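Local coordinates for protein transcription factor tau subunit sfc1 (Schizosaccharomyces pombe, PDB 4BJI) that helps TFIIIC activate tRNA and 5S RNA genes, as part of the tauA domain that binds boxA promoter DNA for RNA polymerase III transcription, at residues Leu75-Tyr80 against Tyr91-Asp97; Arg51-Thr55 against Val139-Asp144; Ser102-Gln108 against Thr167-Arg171; Arg9-Ile13 against Cys25-Leu30. All coordinates share one frame. Residues are numbered along the deposited sequence.

Contact 1 of 4, residues Leu75-Tyr80 against Tyr91-Asp97; sequences LPYLSY and YTRFGYD
Strands 79-82 and 90-93 form an antiparallel beta hairpin, whose place after helix 71-74 is consistent with the wing of a winged-helix domain. Ser79 and Arg93 are a non-hydrogen-bonded pair, with CA atoms 4.2 Å apart. Tyr80 and Thr92 are the hydrogen-bonded pair: Tyr80 N to Thr92 O is 3.0 Å and Thr92 N to Tyr80 O is 2.8 Å. Before the strand, Leu75 to Tyr77 have helical phi/psi, and Leu78 N bonds to Leu75 O at 3.0 Å. Phe94 N reaches back to Leu78 O at 3.1 Å. A type II turn then runs from Arg93 to Tyr96, with Gly95 at phi 84°.

Leu75 (m, t) points toward Tyr91 and sets CD1 over that ring, 3.6 Å from its centroid, a CH-pi contact. Phe94 (chi1 m) turns its ring back over the Leu78-Ser79 peptide, and its edge meets Pro76 O, 3.4 Å from CZ. Helix 35-50 packs on Leu75 and Leu78. Ser79 (p) donates from OG to Leu75 O at 2.9 Å. Tyr80 (chi1 63°) has Thr92 CB 3.9 Å from its ring centroid. The Tyr80 ring ends in a hydrogen bond from OH to Tyr96 O, 2.7 Å long.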
# COMPACT_ATOMS: atom_id res chain seq x y z
N LEU A 75 4.05 -4.66 14.94
CA LEU A 75 4.04 -3.41 14.14
C LEU A 75 3.96 -2.15 15.01
O LEU A 75 4.63 -1.17 14.71
CB LEU A 75 2.93 -3.45 13.08
CG LEU A 75 3.30 -4.29 11.85
CD1 LEU A 75 2.11 -4.69 11.03
CD2 LEU A 75 4.34 -3.55 10.98
N PRO A 76 3.16 -2.16 16.10
CA PRO A 76 3.03 -0.94 16.89
C PRO A 76 4.30 -0.50 17.61
O PRO A 76 4.39 0.62 18.14
CB PRO A 76 1.92 -1.32 17.92
CG PRO A 76 1.10 -2.29 17.21
CD PRO A 76 2.12 -3.14 16.49
N TYR A 77 5.30 -1.38 17.64
CA TYR A 77 6.57 -1.01 18.22
C TYR A 77 7.46 -0.19 17.29
O TYR A 77 8.44 0.41 17.74
CB TYR A 77 7.35 -2.26 18.67
CG TYR A 77 6.82 -2.86 19.96
CD1 TYR A 77 5.80 -3.79 19.96
CD2 TYR A 77 7.32 -2.43 21.18
CE1 TYR A 77 5.29 -4.31 21.16
CE2 TYR A 77 6.82 -2.94 22.38
CZ TYR A 77 5.81 -3.86 22.34
OH TYR A 77 5.35 -4.36 23.55
N LEU A 78 7.11 -0.16 16.00
CA LEU A 78 7.94 0.48 14.98
C LEU A 78 7.22 1.45 14.07
O LEU A 78 7.88 2.18 13.35
CB LEU A 78 8.57 -0.58 14.08
CG LEU A 78 9.46 -1.60 14.76
CD1 LEU A 78 9.88 -2.63 13.75
CD2 LEU A 78 10.67 -0.94 15.41
N SER A 79 5.90 1.41 14.04
CA SER A 79 5.14 2.06 12.98
C SER A 79 3.78 2.52 13.46
O SER A 79 3.29 2.03 14.49
CB SER A 79 4.98 1.12 11.78
OG SER A 79 4.14 0.01 12.09
N TYR A 80 3.17 3.42 12.69
CA TYR A 80 1.79 3.86 12.90
C TYR A 80 0.98 3.52 11.63
O TYR A 80 1.57 3.22 10.58
CB TYR A 80 1.75 5.38 13.20
CG TYR A 80 2.26 6.27 12.08
CD1 TYR A 80 3.62 6.55 11.93
CD2 TYR A 80 1.39 6.83 11.17
CE1 TYR A 80 4.08 7.38 10.89
CE2 TYR A 80 1.83 7.62 10.13
CZ TYR A 80 3.16 7.92 10.00
OH TYR A 80 3.56 8.70 8.94
N TYR A 91 1.31 0.72 7.13
CA TYR A 91 2.09 0.98 8.33
C TYR A 91 3.32 1.75 7.93
O TYR A 91 4.06 1.33 7.01
CB TYR A 91 2.49 -0.35 8.99
CG TYR A 91 1.30 -1.13 9.49
CD1 TYR A 91 0.59 -1.97 8.64
CD2 TYR A 91 0.86 -0.98 10.79
CE1 TYR A 91 -0.55 -2.65 9.08
CE2 TYR A 91 -0.27 -1.67 11.23
CZ TYR A 91 -0.95 -2.51 10.36
OH TYR A 91 -2.10 -3.20 10.76
N THR A 92 3.54 2.90 8.56
CA THR A 92 4.67 3.80 8.25
C THR A 92 5.60 3.89 9.45
O THR A 92 5.15 4.05 10.59
CB THR A 92 4.13 5.19 7.91
OG1 THR A 92 3.24 5.12 6.78
CG2 THR A 92 5.27 6.14 7.59
N ARG A 93 6.89 3.80 9.20
CA ARG A 93 7.83 3.83 10.30
C ARG A 93 7.74 5.18 11.04
O ARG A 93 7.49 6.24 10.45
CB ARG A 93 9.24 3.52 9.81
CG ARG A 93 9.87 4.56 8.93
CD ARG A 93 11.30 4.13 8.45
NE ARG A 93 12.02 5.25 7.85
CZ ARG A 93 12.75 5.21 6.73
NH1 ARG A 93 12.95 4.11 5.98
NH2 ARG A 93 13.30 6.36 6.33
N PHE A 94 7.93 5.14 12.36
CA PHE A 94 7.82 6.35 13.17
C PHE A 94 8.72 7.45 12.61
O PHE A 94 9.84 7.19 12.16
CB PHE A 94 8.20 6.07 14.62
CG PHE A 94 7.19 5.21 15.36
CD1 PHE A 94 5.84 5.48 15.31
CD2 PHE A 94 7.62 4.11 16.14
CE1 PHE A 94 4.91 4.68 15.99
CE2 PHE A 94 6.69 3.32 16.84
CZ PHE A 94 5.33 3.60 16.75
N GLY A 95 8.18 8.66 12.61
CA GLY A 95 8.91 9.85 12.23
C GLY A 95 8.96 10.13 10.74
O GLY A 95 9.36 11.23 10.36
N TYR A 96 8.56 9.18 9.90
CA TYR A 96 8.57 9.40 8.45
C TYR A 96 7.19 9.92 8.06
O TYR A 96 6.17 9.29 8.36
CB TYR A 96 8.85 8.10 7.70
CG TYR A 96 8.88 8.27 6.19
CD1 TYR A 96 9.98 8.84 5.57
CD2 TYR A 96 7.84 7.86 5.39
CE1 TYR A 96 10.01 9.01 4.19
CE2 TYR A 96 7.87 8.01 4.04
CZ TYR A 96 8.95 8.60 3.44
OH TYR A 96 8.95 8.74 2.07
N ASP A 97 7.14 11.10 7.42
CA ASP A 97 5.89 11.71 6.96
C ASP A 97 5.85 11.67 5.44
O ASP A 97 6.49 12.48 4.77
CB ASP A 97 5.77 13.15 7.46
CG ASP A 97 4.40 13.75 7.22
OD1 ASP A 97 3.63 13.20 6.40
OD2 ASP A 97 4.09 14.76 7.89

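Contact 2 of 4, residues Arg51-Thr55 against Val139-Asp144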
# COMPACT_ATOMS: atom_id res chain seq x y z
N ARG A 51 12.06 0.15 3.05
CA ARG A 51 10.81 0.70 2.55
C ARG A 51 10.05 1.23 3.76
O ARG A 51 9.71 0.47 4.65
CB ARG A 51 10.03 -0.42 1.85
CG ARG A 51 8.68 -0.11 1.39
CD ARG A 51 8.30 -1.29 0.48
NE ARG A 51 6.89 -1.48 0.37
CZ ARG A 51 6.37 -2.37 -0.49
NH1 ARG A 51 7.16 -3.06 -1.28
NH2 ARG A 51 5.09 -2.52 -0.55
N PRO A 52 9.82 2.55 3.84
CA PRO A 52 9.27 3.09 5.09
C PRO A 52 7.78 2.90 5.28
O PRO A 52 7.26 3.18 6.35
CB PRO A 52 9.56 4.58 5.00
CG PRO A 52 9.65 4.84 3.51
CD PRO A 52 10.29 3.61 2.92
N VAL A 53 7.08 2.47 4.23
CA VAL A 53 5.62 2.37 4.21
C VAL A 53 5.23 1.03 3.60
O VAL A 53 5.61 0.74 2.45
CB VAL A 53 5.03 3.52 3.33
CG1 VAL A 53 3.54 3.40 3.19
CG2 VAL A 53 5.41 4.92 3.89
N TRP A 54 4.45 0.24 4.33
CA TRP A 54 4.10 -1.12 3.92
C TRP A 54 2.65 -1.47 4.24
O TRP A 54 2.18 -1.21 5.36
CB TRP A 54 4.90 -2.13 4.73
CG TRP A 54 6.36 -2.29 4.46
CD1 TRP A 54 7.39 -1.62 5.06
CD2 TRP A 54 6.96 -3.26 3.60
NE1 TRP A 54 8.61 -2.12 4.60
CE2 TRP A 54 8.36 -3.13 3.71
CE3 TRP A 54 6.45 -4.23 2.75
CZ2 TRP A 54 9.25 -3.93 2.99
CZ3 TRP A 54 7.33 -5.02 2.03
CH2 TRP A 54 8.71 -4.86 2.15
N THR A 55 1.97 -2.20 3.36
CA THR A 55 0.77 -2.90 3.80
C THR A 55 1.15 -4.14 4.64
O THR A 55 2.27 -4.68 4.53
CB THR A 55 -0.08 -3.40 2.65
OG1 THR A 55 0.73 -4.29 1.88
CG2 THR A 55 -0.58 -2.21 1.81
N VAL A 139 -5.63 -4.28 -1.52
CA VAL A 139 -4.90 -3.01 -1.35
C VAL A 139 -3.51 -3.20 -1.96
O VAL A 139 -2.77 -4.08 -1.53
CB VAL A 139 -4.75 -2.56 0.11
CG1 VAL A 139 -4.04 -1.23 0.18
CG2 VAL A 139 -6.10 -2.49 0.80
N TYR A 140 -3.20 -2.42 -2.99
CA TYR A 140 -1.93 -2.53 -3.71
C TYR A 140 -1.15 -1.25 -3.57
O TYR A 140 -1.68 -0.16 -3.79
CB TYR A 140 -2.17 -2.81 -5.19
CG TYR A 140 -2.78 -4.17 -5.44
CD1 TYR A 140 -4.15 -4.33 -5.45
CD2 TYR A 140 -1.98 -5.27 -5.63
CE1 TYR A 140 -4.71 -5.57 -5.67
CE2 TYR A 140 -2.54 -6.51 -5.85
CZ TYR A 140 -3.89 -6.64 -5.87
OH TYR A 140 -4.44 -7.93 -6.09
N GLN A 141 0.13 -1.38 -3.27
CA GLN A 141 1.02 -0.24 -3.27
C GLN A 141 1.66 -0.02 -4.64
O GLN A 141 1.94 -0.98 -5.36
CB GLN A 141 2.10 -0.38 -2.23
CG GLN A 141 1.55 -0.20 -0.81
CD GLN A 141 2.66 -0.29 0.20
OE1 GLN A 141 2.97 -1.38 0.69
NE2 GLN A 141 3.30 0.81 0.50
N VAL A 142 1.88 1.24 -5.00
CA VAL A 142 2.40 1.56 -6.32
C VAL A 142 3.68 0.82 -6.69
O VAL A 142 3.81 0.31 -7.81
CB VAL A 142 2.60 3.07 -6.43
CG1 VAL A 142 3.46 3.45 -7.66
CG2 VAL A 142 1.22 3.78 -6.44
N CYS A 143 4.62 0.75 -5.77
CA CYS A 143 5.90 0.09 -6.02
C CYS A 143 5.76 -1.39 -6.33
O CYS A 143 6.72 -2.00 -6.84
CB CYS A 143 6.84 0.32 -4.85
SG CYS A 143 6.21 -0.24 -3.23
N ASP A 144 4.61 -1.97 -5.99
CA ASP A 144 4.35 -3.39 -6.22
C ASP A 144 3.52 -3.62 -7.49
O ASP A 144 3.14 -4.77 -7.76
CB ASP A 144 3.65 -4.00 -5.02
CG ASP A 144 4.46 -3.88 -3.74
OD1 ASP A 144 5.70 -3.92 -3.81
OD2 ASP A 144 3.82 -3.78 -2.67
O HOH W 1 -0.29 -4.89 -0.55
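Arg51 and Asp144 form a two-pronged salt bridge. Arg51 NH2 donates to Asp144 OD2 at 2.8 Å and Arg51 NH1 to Asp144 OD1 at 3.0 Å. Arg51 NH2 also donates a hydrogen bond to Gln141 OE1 at 2.7 Å. Gln141 in turn reads strand 53-55 like a peptide group. Its OE1 accepts from Thr55 N at 3.0 Å, and its NE2 donates to Val53 O at 3.0 Å. NE2 has a second acceptor in Tyr107 O. A water links Thr55 OG1, 2.7 Å away, to Val139 O, 2.8 Å away. Thr55 OG1 also caps the following helix at Ala58 N.

Packing is sparse by comparison. Cys143 SG sits over one face of the guanidinium, 3.5 Å from Arg51 CZ. Thr55 CG2 meets Val139 CG1 at 3.9 Å. Strands 53-55 and 139-141 run roughly antiparallel, at 151°, but their axes stay 7.9 Å apart. Strand 53-55 is outermost in the helix-turn-helix family sheet, beside 90-93; strand 139-141 pairs with 109-111.

Between these segments, side chains and one water join the two sheets, without strand pairing. The buried Arg51 and Asp144 charges offset each other, and the Gln141 amide pairs with Val53 O and Thr55 N.

Contact 3 of 4, residues Ser102-Gln108 against Thr167-Arg171; sequences SNAAAYQ and TGWYR
Trp169 (m, chi2 107°) lays its six-membered ring over the backbone of Ser102. Ser102 CA stands 3.7 Å from the ring centroid, 20° off the normal, a CH-pi contact. Residues 102-106 form a short 3-10 helix. Segment 167-171 makes a type II' beta turn from Thr167 to Tyr170, with Gly168 at phi 59° and psi -130°. The closest CA atoms are those of Ala105 and Trp169, 5.6 Å apart, and Ala105 CB touches Trp169 CB at 3.8 Å.

Gln108 (m, t) clamps the turn with its amide. Gln108 OE1 accepts from Trp169 N at 2.8 Å, and Gln108 NE2 donates to Thr167 O at 3.0 Å. A CB on Gly168 would clash with Gln108 OE1. Tyr170 (m) swings its OH to 2.8 Å from Ala105 O.

Trp169 NE1 bonds to Pro98 O. Tyr175 of helix 172-189 packs on Gln108 and Tyr170. The turn thus joins the start of that helix to the loop leading into strand 109-111.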
# COMPACT_ATOMS: atom_id res chain seq x y z
N SER A 102 7.99 13.66 -1.70
CA SER A 102 7.35 13.18 -2.92
C SER A 102 7.86 11.80 -3.37
O SER A 102 7.20 11.14 -4.16
CB SER A 102 7.45 14.17 -4.05
OG SER A 102 8.80 14.38 -4.37
N ASN A 103 9.00 11.37 -2.85
CA ASN A 103 9.42 9.99 -3.16
C ASN A 103 8.40 8.98 -2.64
O ASN A 103 8.37 7.83 -3.14
CB ASN A 103 10.79 9.65 -2.57
CG ASN A 103 11.90 10.40 -3.23
OD1 ASN A 103 11.84 10.71 -4.42
ND2 ASN A 103 12.93 10.70 -2.46
N ALA A 104 7.58 9.36 -1.66
CA ALA A 104 6.56 8.47 -1.13
C ALA A 104 5.41 8.21 -2.09
O ALA A 104 4.56 7.36 -1.80
CB ALA A 104 6.05 8.99 0.19
N ALA A 105 5.37 8.89 -3.24
CA ALA A 105 4.44 8.52 -4.28
C ALA A 105 4.56 7.03 -4.62
O ALA A 105 3.56 6.39 -4.95
CB ALA A 105 4.72 9.35 -5.55
N ALA A 106 5.75 6.47 -4.49
CA ALA A 106 5.96 5.06 -4.79
C ALA A 106 5.29 4.10 -3.80
O ALA A 106 5.15 2.91 -4.06
CB ALA A 106 7.45 4.78 -4.81
N TYR A 107 4.89 4.61 -2.63
CA TYR A 107 4.35 3.79 -1.55
C TYR A 107 2.85 3.98 -1.37
O TYR A 107 2.25 3.35 -0.50
CB TYR A 107 5.07 4.08 -0.23
CG TYR A 107 6.57 3.97 -0.34
CD1 TYR A 107 7.14 2.88 -0.95
CD2 TYR A 107 7.38 5.00 0.09
CE1 TYR A 107 8.53 2.79 -1.09
CE2 TYR A 107 8.74 4.93 -0.04
CZ TYR A 107 9.29 3.84 -0.64
OH TYR A 107 10.68 3.81 -0.74
N GLN A 108 2.23 4.84 -2.18
CA GLN A 108 0.79 5.04 -2.07
C GLN A 108 0.04 3.74 -2.29
O GLN A 108 0.48 2.87 -3.06
CB GLN A 108 0.29 6.09 -3.06
CG GLN A 108 0.76 7.47 -2.69
CD GLN A 108 0.22 8.61 -3.52
OE1 GLN A 108 0.95 9.61 -3.71
NE2 GLN A 108 -1.01 8.52 -3.99
N THR A 167 -5.66 11.75 -3.67
CA THR A 167 -4.82 11.19 -4.72
C THR A 167 -3.33 11.29 -4.40
O THR A 167 -2.49 10.84 -5.20
CB THR A 167 -5.06 11.86 -6.08
OG1 THR A 167 -4.59 13.21 -6.06
CG2 THR A 167 -6.54 11.87 -6.42
N GLY A 168 -2.99 11.85 -3.25
CA GLY A 168 -1.60 11.97 -2.85
C GLY A 168 -0.81 12.78 -3.85
O GLY A 168 -1.19 13.91 -4.22
N TRP A 169 0.32 12.25 -4.28
CA TRP A 169 1.24 13.00 -5.15
C TRP A 169 0.86 12.94 -6.63
O TRP A 169 1.55 13.54 -7.46
CB TRP A 169 2.64 12.45 -4.93
CG TRP A 169 3.20 12.75 -3.57
CD1 TRP A 169 3.38 11.88 -2.52
CD2 TRP A 169 3.67 14.03 -3.13
NE1 TRP A 169 3.93 12.56 -1.45
CE2 TRP A 169 4.13 13.87 -1.80
CE3 TRP A 169 3.77 15.28 -3.73
CZ2 TRP A 169 4.67 14.92 -1.07
CZ3 TRP A 169 4.31 16.32 -2.99
CH2 TRP A 169 4.73 16.13 -1.67
N TYR A 170 -0.24 12.27 -6.96
CA TYR A 170 -0.62 12.07 -8.36
C TYR A 170 -1.74 13.01 -8.78
O TYR A 170 -2.73 13.20 -8.06
CB TYR A 170 -1.07 10.62 -8.62
CG TYR A 170 0.05 9.67 -8.36
CD1 TYR A 170 1.13 9.60 -9.24
CD2 TYR A 170 0.03 8.81 -7.29
CE1 TYR A 170 2.18 8.70 -9.00
CE2 TYR A 170 1.06 7.90 -7.05
CZ TYR A 170 2.15 7.89 -7.91
OH TYR A 170 3.21 7.01 -7.70
N ARG A 171 -1.58 13.59 -9.96
CA ARG A 171 -2.62 14.40 -10.58
C ARG A 171 -3.90 13.59 -10.69
O ARG A 171 -3.87 12.41 -11.08
CB ARG A 171 -2.13 14.89 -11.95
CG ARG A 171 -3.11 15.77 -12.70
CD ARG A 171 -2.44 16.21 -13.98
NE ARG A 171 -2.45 15.14 -14.97
CZ ARG A 171 -1.39 14.48 -15.40
NH1 ARG A 171 -0.17 14.79 -14.94
NH2 ARG A 171 -1.52 13.48 -16.33

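Contact 4 of 4, residues Arg9-Ile13 against Cys25-Leu30; sequences RVWII and CRHSKL
Two irregular segments flank the short strand 14-15 and meet at the surface of the helix-turn-helix family domain. Segment 9-13 bends at Trp11, whose phi/psi is 64/40°. Segment 25-30 ends in a type I beta turn, His27 to Leu30, closed by Leu30 N to His27 O at 3.0 Å. The nearest CA atoms are those of Trp11 and His27, 6.1 Å apart.

Cys25 O packs 3.6 Å from Ile13 CD1. Arg26 forms a salt bridge with Glu32. His27 (chi1 t) points toward segment 9-13, and its CB is 3.4 Å from Trp11 O. Its ring meets the Trp11 six-membered ring obliquely, with centroids 4.8 Å apart and planes at 46°. One water bridges His27 N and Trp11 O, 2.9 Å from each. This is the polar link here, as no direct hydrogen bond joins the segments. Lys29 N then donates to His27 ND1 at 3.0 Å, fixing the imidazole. The extended Lys29 chain crosses the Trp11 ring. Lys29 CD lies over the ring face, 3.6 Å from the centroid of the six-membered ring, a CH-pi contact. Leu30 (m, t) closes the patch, its CG 3.7 Å from Trp11 CB.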
# COMPACT_ATOMS: atom_id res chain seq x y z
N ARG A 9 -5.67 -5.67 22.91
CA ARG A 9 -5.27 -4.43 22.26
C ARG A 9 -3.84 -4.49 21.78
O ARG A 9 -2.95 -4.94 22.50
CB ARG A 9 -5.40 -3.26 23.23
CG ARG A 9 -6.82 -2.93 23.62
CD ARG A 9 -6.86 -1.78 24.60
NE ARG A 9 -8.23 -1.45 24.99
CZ ARG A 9 -8.92 -2.07 25.95
NH1 ARG A 9 -8.37 -3.08 26.62
NH2 ARG A 9 -10.16 -1.70 26.22
N VAL A 10 -3.58 -4.02 20.57
CA VAL A 10 -2.20 -3.98 20.10
C VAL A 10 -1.57 -2.59 20.30
O VAL A 10 -0.35 -2.44 20.16
CB VAL A 10 -2.07 -4.43 18.62
CG1 VAL A 10 -2.74 -5.81 18.42
CG2 VAL A 10 -2.67 -3.39 17.68
N TRP A 11 -2.39 -1.57 20.61
CA TRP A 11 -1.89 -0.23 20.87
C TRP A 11 -1.22 0.39 19.61
O TRP A 11 -0.19 1.06 19.67
CB TRP A 11 -0.95 -0.22 22.07
CG TRP A 11 -1.67 -0.69 23.30
CD1 TRP A 11 -1.44 -1.83 24.00
CD2 TRP A 11 -2.79 -0.05 23.93
NE1 TRP A 11 -2.33 -1.94 25.05
CE2 TRP A 11 -3.16 -0.85 25.02
CE3 TRP A 11 -3.50 1.13 23.68
CZ2 TRP A 11 -4.22 -0.51 25.87
CZ3 TRP A 11 -4.54 1.47 24.52
CH2 TRP A 11 -4.89 0.65 25.60
N ILE A 12 -1.83 0.15 18.46
CA ILE A 12 -1.44 0.83 17.22
C ILE A 12 -2.00 2.25 17.25
O ILE A 12 -3.14 2.49 17.68
CB ILE A 12 -1.97 0.06 16.00
CG1 ILE A 12 -1.44 0.65 14.69
CG2 ILE A 12 -3.50 0.02 16.00
CD1 ILE A 12 0.00 0.38 14.45
N ILE A 13 -1.15 3.20 16.88
CA ILE A 13 -1.56 4.59 16.70
C ILE A 13 -1.99 4.79 15.27
O ILE A 13 -1.25 4.41 14.35
CB ILE A 13 -0.40 5.55 17.01
CG1 ILE A 13 0.07 5.35 18.46
CG2 ILE A 13 -0.82 7.00 16.76
CD1 ILE A 13 1.41 5.95 18.74
N CYS A 25 7.07 7.98 18.16
CA CYS A 25 7.39 6.88 19.07
C CYS A 25 6.14 6.05 19.37
O CYS A 25 5.00 6.46 19.08
CB CYS A 25 8.01 7.41 20.36
SG CYS A 25 6.89 8.38 21.33
N ARG A 26 6.35 4.88 19.97
CA ARG A 26 5.26 3.96 20.25
C ARG A 26 4.29 4.45 21.34
O ARG A 26 4.62 5.33 22.15
CB ARG A 26 5.82 2.58 20.62
CG ARG A 26 6.33 2.48 22.04
CD ARG A 26 7.21 1.28 22.20
NE ARG A 26 7.34 0.91 23.61
CZ ARG A 26 8.33 0.17 24.09
NH1 ARG A 26 9.30 -0.24 23.28
NH2 ARG A 26 8.37 -0.13 25.38
N HIS A 27 3.11 3.86 21.36
CA HIS A 27 2.08 4.16 22.33
C HIS A 27 2.62 3.97 23.76
O HIS A 27 3.33 3.01 24.05
CB HIS A 27 0.87 3.27 22.05
CG HIS A 27 -0.38 3.74 22.70
ND1 HIS A 27 -0.53 3.79 24.07
CD2 HIS A 27 -1.56 4.16 22.17
CE1 HIS A 27 -1.74 4.24 24.36
NE2 HIS A 27 -2.39 4.47 23.23
N SER A 28 2.32 4.92 24.64
CA SER A 28 2.89 4.92 25.99
C SER A 28 2.45 3.71 26.78
O SER A 28 3.11 3.30 27.75
CB SER A 28 2.44 6.18 26.75
OG SER A 28 1.03 6.30 26.71
N LYS A 29 1.31 3.16 26.40
CA LYS A 29 0.79 1.98 27.10
C LYS A 29 1.54 0.68 26.79
O LYS A 29 1.42 -0.29 27.53
CB LYS A 29 -0.72 1.81 26.83
CG LYS A 29 -1.57 2.77 27.68
CD LYS A 29 -3.07 2.61 27.45
CE LYS A 29 -3.85 3.58 28.34
NZ LYS A 29 -5.33 3.53 28.11
N LEU A 30 2.32 0.66 25.70
CA LEU A 30 3.12 -0.52 25.38
C LEU A 30 4.29 -0.73 26.36
O LEU A 30 5.04 0.21 26.68
CB LEU A 30 3.68 -0.42 23.97
CG LEU A 30 2.66 -0.76 22.89
CD1 LEU A 30 3.28 -0.38 21.54
CD2 LEU A 30 2.32 -2.22 22.86
O HOH W 2 2.39 2.13 19.09

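Overall arrangement
Contacts 4, 1, 2 and 3 form a series across the structure. Contact 4 touches contact 1, with centres 11 Å apart; Arg26 N lies 3.5 Å from Phe94 CE2. Contacts 1 and 2 share a sheet: strand 90-93 lies between 79-82 and 53-55, and Tyr91 N to Trp54 O at 2.8 Å is a probable hydrogen bond. Contact 2, about 3 Å from the chain centre, bridges to the second sheet. Its centre is 11 Å from that of contact 3, which it meets through Cys143 N and Ala106 O, 2.8 Å apart. Contact 1 also touches contact 3: Tyr96 OH packs 3.5 Å from Ala104 CB. Contacts 3 and 4 do not touch; their centres are 27 Å apart.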